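Local coordinates for protein amidohydrolase (Staphylococcus aureus, PDB 3NUR) that probably hydrolyses a linear amide, of unestablished identity, as a metal-binding TIM-barrel member of the amidohydrolase family, at residues Arg149-Leu154 with Leu185-Tyr190; Lys246-Ile251 with Ile308-Tyr313. All coordinates share one frame; numbering follows the deposited sequence.

Contact 1: residues Arg149-Leu154 with Leu185-Tyr190; sequences RCINDL and LDVPIY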
loop_
_atom_site.group_PDB
_atom_site.type_symbol
_atom_site.label_atom_id
_atom_site.label_comp_id
_atom_site.label_asym_id
_atom_site.label_seq_id
_atom_site.Cartn_x
_atom_site.Cartn_y
_atom_site.Cartn_z
ATOM N N ARG A 149 -15.414 8.699 7.484
ATOM C CA ARG A 149 -15.608 8.334 8.893
ATOM C C ARG A 149 -14.265 7.985 9.539
ATOM O O ARG A 149 -13.975 8.466 10.625
ATOM C CB ARG A 149 -16.602 7.171 9.046
ATOM C CG ARG A 149 -16.947 6.861 10.493
ATOM C CD ARG A 149 -17.879 5.685 10.613
ATOM N NE ARG A 149 -17.198 4.399 10.470
ATOM C CZ ARG A 149 -16.712 3.688 11.481
ATOM N NH1 ARG A 149 -16.154 2.512 11.258
ATOM N NH2 ARG A 149 -16.770 4.158 12.723
ATOM N N CYS A 150 -13.431 7.187 8.850
ATOM C CA CYS A 150 -12.117 6.794 9.354
ATOM C C CYS A 150 -11.233 7.996 9.606
ATOM O O CYS A 150 -10.581 8.067 10.643
ATOM C CB CYS A 150 -11.454 5.814 8.391
ATOM S SG CYS A 150 -12.152 4.149 8.458
ATOM N N ILE A 151 -11.207 8.940 8.661
ATOM C CA ILE A 151 -10.355 10.106 8.788
ATOM C C ILE A 151 -10.880 11.049 9.849
ATOM O O ILE A 151 -10.151 11.366 10.781
ATOM C CB ILE A 151 -10.078 10.794 7.411
ATOM C CG1 ILE A 151 -9.515 9.808 6.339
ATOM C CG2 ILE A 151 -9.197 12.059 7.548
ATOM C CD1 ILE A 151 -8.423 8.807 6.711
ATOM N N ASN A 152 -12.145 11.465 9.728
ATOM C CA ASN A 152 -12.734 12.448 10.643
ATOM C C ASN A 152 -13.161 11.962 12.031
ATOM O O ASN A 152 -13.055 12.727 12.984
ATOM C CB ASN A 152 -13.806 13.285 9.927
ATOM C CG ASN A 152 -13.237 14.146 8.815
ATOM O OD1 ASN A 152 -12.046 14.486 8.796
ATOM N ND2 ASN A 152 -14.065 14.494 7.849
ATOM N N ASP A 153 -13.642 10.719 12.161
ATOM C CA ASP A 153 -14.054 10.188 13.461
ATOM C C ASP A 153 -12.993 9.346 14.118
ATOM O O ASP A 153 -12.896 9.373 15.333
ATOM C CB ASP A 153 -15.342 9.339 13.360
ATOM C CG ASP A 153 -16.588 10.055 12.889
ATOM O OD1 ASP A 153 -16.499 11.268 12.583
ATOM O OD2 ASP A 153 -17.666 9.406 12.845
ATOM N N LEU A 154 -12.234 8.540 13.340
ATOM C CA LEU A 154 -11.270 7.620 13.919
ATOM C C LEU A 154 -9.831 8.131 13.968
ATOM O O LEU A 154 -9.001 7.490 14.600
ATOM C CB LEU A 154 -11.349 6.216 13.263
ATOM C CG LEU A 154 -12.740 5.554 13.154
ATOM C CD1 LEU A 154 -12.624 4.152 12.561
ATOM C CD2 LEU A 154 -13.457 5.482 14.548
ATOM N N LEU A 185 -9.884 14.800 1.672
ATOM C CA LEU A 185 -9.417 14.549 3.035
ATOM C C LEU A 185 -7.905 14.783 3.208
ATOM O O LEU A 185 -7.426 14.771 4.346
ATOM C CB LEU A 185 -9.792 13.132 3.474
ATOM C CG LEU A 185 -11.289 12.793 3.551
ATOM C CD1 LEU A 185 -11.491 11.279 3.619
ATOM C CD2 LEU A 185 -11.963 13.489 4.718
ATOM N N ASP A 186 -7.163 15.015 2.085
ATOM C CA ASP A 186 -5.704 15.243 2.071
ATOM C C ASP A 186 -4.930 14.047 2.664
ATOM O O ASP A 186 -4.007 14.203 3.478
ATOM C CB ASP A 186 -5.330 16.574 2.758
ATOM C CG ASP A 186 -3.984 17.132 2.353
ATOM O OD1 ASP A 186 -3.550 16.877 1.198
ATOM O OD2 ASP A 186 -3.385 17.867 3.163
ATOM N N VAL A 187 -5.352 12.834 2.275
ATOM C CA VAL A 187 -4.717 11.607 2.774
ATOM C C VAL A 187 -4.329 10.702 1.591
ATOM O O VAL A 187 -5.026 10.728 0.576
ATOM C CB VAL A 187 -5.578 10.844 3.813
ATOM C CG1 VAL A 187 -5.743 11.644 5.111
ATOM C CG2 VAL A 187 -6.938 10.425 3.231
ATOM N N PRO A 188 -3.272 9.857 1.725
ATOM C CA PRO A 188 -2.909 8.977 0.602
ATOM C C PRO A 188 -3.690 7.649 0.593
ATOM O O PRO A 188 -4.330 7.257 1.575
ATOM C CB PRO A 188 -1.421 8.716 0.852
ATOM C CG PRO A 188 -1.309 8.687 2.356
ATOM C CD PRO A 188 -2.313 9.708 2.852
ATOM N N ILE A 189 -3.601 6.939 -0.538
ATOM C CA ILE A 189 -4.161 5.594 -0.695
ATOM C C ILE A 189 -2.968 4.673 -1.006
ATOM O O ILE A 189 -2.241 4.912 -1.962
ATOM C CB ILE A 189 -5.238 5.494 -1.822
ATOM C CG1 ILE A 189 -6.510 6.334 -1.516
ATOM C CG2 ILE A 189 -5.591 4.039 -2.099
ATOM C CD1 ILE A 189 -7.415 6.513 -2.716
ATOM N N TYR A 190 -2.784 3.627 -0.215
ATOM C CA TYR A 190 -1.745 2.619 -0.444
ATOM C C TYR A 190 -2.425 1.530 -1.290
ATOM O O TYR A 190 -3.439 0.978 -0.860
ATOM C CB TYR A 190 -1.262 2.017 0.907
ATOM C CG TYR A 190 0.113 1.364 0.868
ATOM C CD1 TYR A 190 1.136 1.801 1.703
ATOM C CD2 TYR A 190 0.373 0.277 0.033
ATOM C CE1 TYR A 190 2.399 1.214 1.676
ATOM C CE2 TYR A 190 1.631 -0.339 0.014
ATOM C CZ TYR A 190 2.639 0.134 0.841
ATOM O OH TYR A 190 3.900 -0.414 0.795
#
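Leu185 meets helix 140-152 near its end with both branches of its side chain, each on a different residue. Its CD1 lies against the side chain of Ile151, 3.7 Å from CG1 and 4.1 Å from CB, the two side chains passing at a slant. CD2 instead comes up to the amide of Asn152, where ND2 is 3.9 Å away. This is van der Waals contact alone: the polar partner of Asn152 ND2 is Glu148 OE2, one turn back on the same helix. The leucine methyl rests beside the amide, whose hydrogen bond stays within its own helix.

Asp186 then turns the chain. With positive phi (59°) and two bonds back into the last turn, it closes helix 176-185 in a Schellman motif and sends the backbone toward strand 189-192. The helix-to-strand turn belongs to the alternating beta/alpha architecture of the TIM barrel, and here the outer helix before strand 159-162 packs on the turn that leads into the next strand.

Val187 follows, pointing back at the helix. Its CG2, set between the backbone N and the carbonyl carbon, meets Ile151 tip to tip, 4.1 Å from CG1 and equally far from CD1. Ile151 CG1 is thus shared by Leu185 and Val187, and no hydrogen bond crosses between the segments. Phe147, one turn earlier on helix 140-152, extends the apolar patch by touching Leu185, Val187 and Ile189. Past Pro188 the chain enters the barrel wall, where Ile189 bonds through its backbone to Asn248 and Ile250, and Tyr190 to Ala159.

Contact 2: residues Lys246-Ile251 with Ile308-Tyr313; sequences KLNMII and IDRILY
Bends at chi2 (-51°) and chi3 (-64°) fold the side chain of Arg310 round so that its guanidinium arrives at Asn248, although its CB does not point there. Asn248 comes to meet it with CG anti to the carbonyl carbon, and the two side chains cross at roughly a right angle. Arg310 NH2 donates to Asn248 OD1 over 3.2 Å, a fairly straight bond with an N-H...O angle of 158°. The oxygen lies at the guanidinium edge, in its plane, but NH2 stands well above the carbonyl plane of the amide, away from the lone-pair directions. A water closes a second path between the same groups: it accepts from Arg310 NH1 at 2.7 Å and donates to Asn248 OD1 at 3.3 Å, so this one oxygen receives two hydrogens. NE donates to Phe286 O, and Tyr287 adds a cation-pi contact; together these partners fix the rotation of the group.

Deeper in, the contact turns apolar. Leu312 CD1 fits against both CG2 and CD1 of Ile250, 4.0 Å from each, with the side chains again nearly perpendicular.

Ile250 belongs to strand 249-251 of the TIM-barrel wall, its side chain about 11 Å from the bound calcium ion, whose ligands are Glu28, His30, His192 and Asp316. Segment 308-313 follows helix 296-306 and leads toward Asp316. Strand 286-288 contributes Tyr287, which touches both Asn248 and Leu312, while helix 336-351 covers Leu312 through Asn346 and Leu350.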
loop_
_atom_site.group_PDB
_atom_site.type_symbol
_atom_site.label_atom_id
_atom_site.label_comp_id
_atom_site.label_asym_id
_atom_site.label_seq_id
_atom_site.Cartn_x
_atom_site.Cartn_y
_atom_site.Cartn_z
ATOM N N LYS A 246 -3.676 16.968 -6.188
ATOM C CA LYS A 246 -3.049 16.936 -4.862
ATOM C C LYS A 246 -3.023 15.526 -4.284
ATOM O O LYS A 246 -2.455 15.311 -3.219
ATOM C CB LYS A 246 -3.757 17.902 -3.896
ATOM C CG LYS A 246 -3.603 19.373 -4.279
ATOM C CD LYS A 246 -4.190 20.327 -3.227
ATOM C CE LYS A 246 -5.702 20.457 -3.245
ATOM N NZ LYS A 246 -6.369 19.478 -2.340
ATOM N N LEU A 247 -3.672 14.566 -4.960
ATOM C CA LEU A 247 -3.725 13.180 -4.503
ATOM C C LEU A 247 -2.361 12.493 -4.570
ATOM O O LEU A 247 -1.663 12.619 -5.573
ATOM C CB LEU A 247 -4.744 12.361 -5.347
ATOM C CG LEU A 247 -4.868 10.843 -5.014
ATOM C CD1 LEU A 247 -5.421 10.609 -3.612
ATOM C CD2 LEU A 247 -5.665 10.109 -6.054
ATOM N N ASN A 248 -2.006 11.740 -3.514
ATOM C CA ASN A 248 -0.818 10.894 -3.504
ATOM C C ASN A 248 -1.203 9.452 -3.261
ATOM O O ASN A 248 -2.075 9.150 -2.444
ATOM C CB ASN A 248 0.219 11.293 -2.452
ATOM C CG ASN A 248 0.789 12.650 -2.678
ATOM O OD1 ASN A 248 1.408 12.927 -3.710
ATOM N ND2 ASN A 248 0.542 13.528 -1.729
HETATM N N MSE A 249 -0.542 8.562 -3.959
HETATM C CA MSE A 249 -0.712 7.147 -3.722
HETATM C C MSE A 249 0.586 6.523 -3.294
HETATM O O MSE A 249 1.639 7.124 -3.518
HETATM C CB MSE A 249 -1.380 6.478 -4.910
HETATM C CG MSE A 249 -2.869 6.880 -4.874
HETATM SE SE MSE A 249 -3.797 6.128 -6.176
HETATM C CE MSE A 249 -3.804 4.290 -5.432
ATOM N N ILE A 250 0.518 5.381 -2.591
ATOM C CA ILE A 250 1.711 4.663 -2.142
ATOM C C ILE A 250 1.673 3.241 -2.728
ATOM O O ILE A 250 0.620 2.609 -2.763
ATOM C CB ILE A 250 1.846 4.614 -0.591
ATOM C CG1 ILE A 250 1.552 6.000 0.067
ATOM C CG2 ILE A 250 3.246 4.103 -0.204
ATOM C CD1 ILE A 250 1.274 5.926 1.586
ATOM N N ILE A 251 2.822 2.762 -3.206
ATOM C CA ILE A 251 2.980 1.399 -3.708
ATOM C C ILE A 251 4.228 0.795 -3.100
ATOM O O ILE A 251 5.223 1.488 -2.922
ATOM C CB ILE A 251 2.965 1.278 -5.242
ATOM C CG1 ILE A 251 4.023 2.211 -5.911
ATOM C CG2 ILE A 251 1.510 1.463 -5.795
ATOM C CD1 ILE A 251 4.065 2.109 -7.492
ATOM N N ILE A 308 14.887 10.534 -3.659
ATOM C CA ILE A 308 14.799 10.288 -2.224
ATOM C C ILE A 308 13.524 10.814 -1.563
ATOM O O ILE A 308 13.054 10.190 -0.626
ATOM C CB ILE A 308 16.081 10.820 -1.509
ATOM C CG1 ILE A 308 16.351 10.070 -0.217
ATOM C CG2 ILE A 308 16.078 12.338 -1.312
ATOM C CD1 ILE A 308 17.224 8.785 -0.503
ATOM N N ASP A 309 12.960 11.936 -2.059
ATOM C CA ASP A 309 11.784 12.550 -1.442
ATOM C C ASP A 309 10.528 11.690 -1.559
ATOM O O ASP A 309 9.531 11.991 -0.911
ATOM C CB ASP A 309 11.512 13.936 -2.062
ATOM C CG ASP A 309 12.549 15.005 -1.745
ATOM O OD1 ASP A 309 12.968 15.097 -0.570
ATOM O OD2 ASP A 309 12.867 15.809 -2.650
ATOM N N ARG A 310 10.564 10.672 -2.427
ATOM C CA ARG A 310 9.393 9.841 -2.723
ATOM C C ARG A 310 9.493 8.440 -2.143
ATOM O O ARG A 310 8.628 7.601 -2.414
ATOM C CB ARG A 310 9.157 9.796 -4.265
ATOM C CG ARG A 310 9.052 11.176 -4.955
ATOM C CD ARG A 310 8.058 12.154 -4.328
ATOM N NE ARG A 310 6.687 11.654 -4.431
ATOM C CZ ARG A 310 5.604 12.401 -4.226
ATOM N NH1 ARG A 310 5.726 13.683 -3.900
ATOM N NH2 ARG A 310 4.393 11.872 -4.351
ATOM N N ILE A 311 10.515 8.183 -1.316
ATOM C CA ILE A 311 10.696 6.854 -0.731
ATOM C C ILE A 311 10.268 6.826 0.731
ATOM O O ILE A 311 10.709 7.652 1.534
ATOM C CB ILE A 311 12.154 6.334 -0.937
ATOM C CG1 ILE A 311 12.541 6.321 -2.447
ATOM C CG2 ILE A 311 12.365 4.955 -0.292
ATOM C CD1 ILE A 311 14.048 6.154 -2.689
ATOM N N LEU A 312 9.419 5.856 1.068
ATOM C CA LEU A 312 8.949 5.635 2.438
ATOM C C LEU A 312 9.448 4.282 2.912
ATOM O O LEU A 312 9.773 3.448 2.084
ATOM C CB LEU A 312 7.406 5.679 2.514
ATOM C CG LEU A 312 6.726 6.961 2.056
ATOM C CD1 LEU A 312 5.199 6.784 2.029
ATOM C CD2 LEU A 312 7.131 8.150 2.924
ATOM N N TYR A 313 9.558 4.075 4.230
ATOM C CA TYR A 313 10.048 2.812 4.770
ATOM C C TYR A 313 8.889 1.878 5.116
ATOM O O TYR A 313 7.776 2.342 5.351
ATOM C CB TYR A 313 10.976 3.083 5.969
ATOM C CG TYR A 313 12.109 2.095 6.148
ATOM C CD1 TYR A 313 12.726 1.500 5.050
ATOM C CD2 TYR A 313 12.599 1.791 7.419
ATOM C CE1 TYR A 313 13.806 0.627 5.208
ATOM C CE2 TYR A 313 13.678 0.919 7.591
ATOM C CZ TYR A 313 14.271 0.333 6.484
ATOM O OH TYR A 313 15.321 -0.541 6.656
HETATM O O HOH W 1 3.587 15.351 -3.545
#

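Contact 1 closes before contact 2 opens along the chain, and their centres lie 16 Å apart. They join at the parallel sheet ordered 159-162, 189-192, 249-251, 286-288: the strand entered by segment 185-190 is the neighbour of the one in segment 246-251. Backbone hydrogen bonds probably link them, Ile189 O to Ile250 N at 2.9 Å and Ile189 N to Asn248 O at 3.3 Å. Contact 1, at the surface, joins an outer helix to the approach to the barrel wall; contact 2, partly buried and nearer the centre of the chain, joins the wall to the segment that runs on toward Asp316. The wall itself supplies His192 to the calcium site.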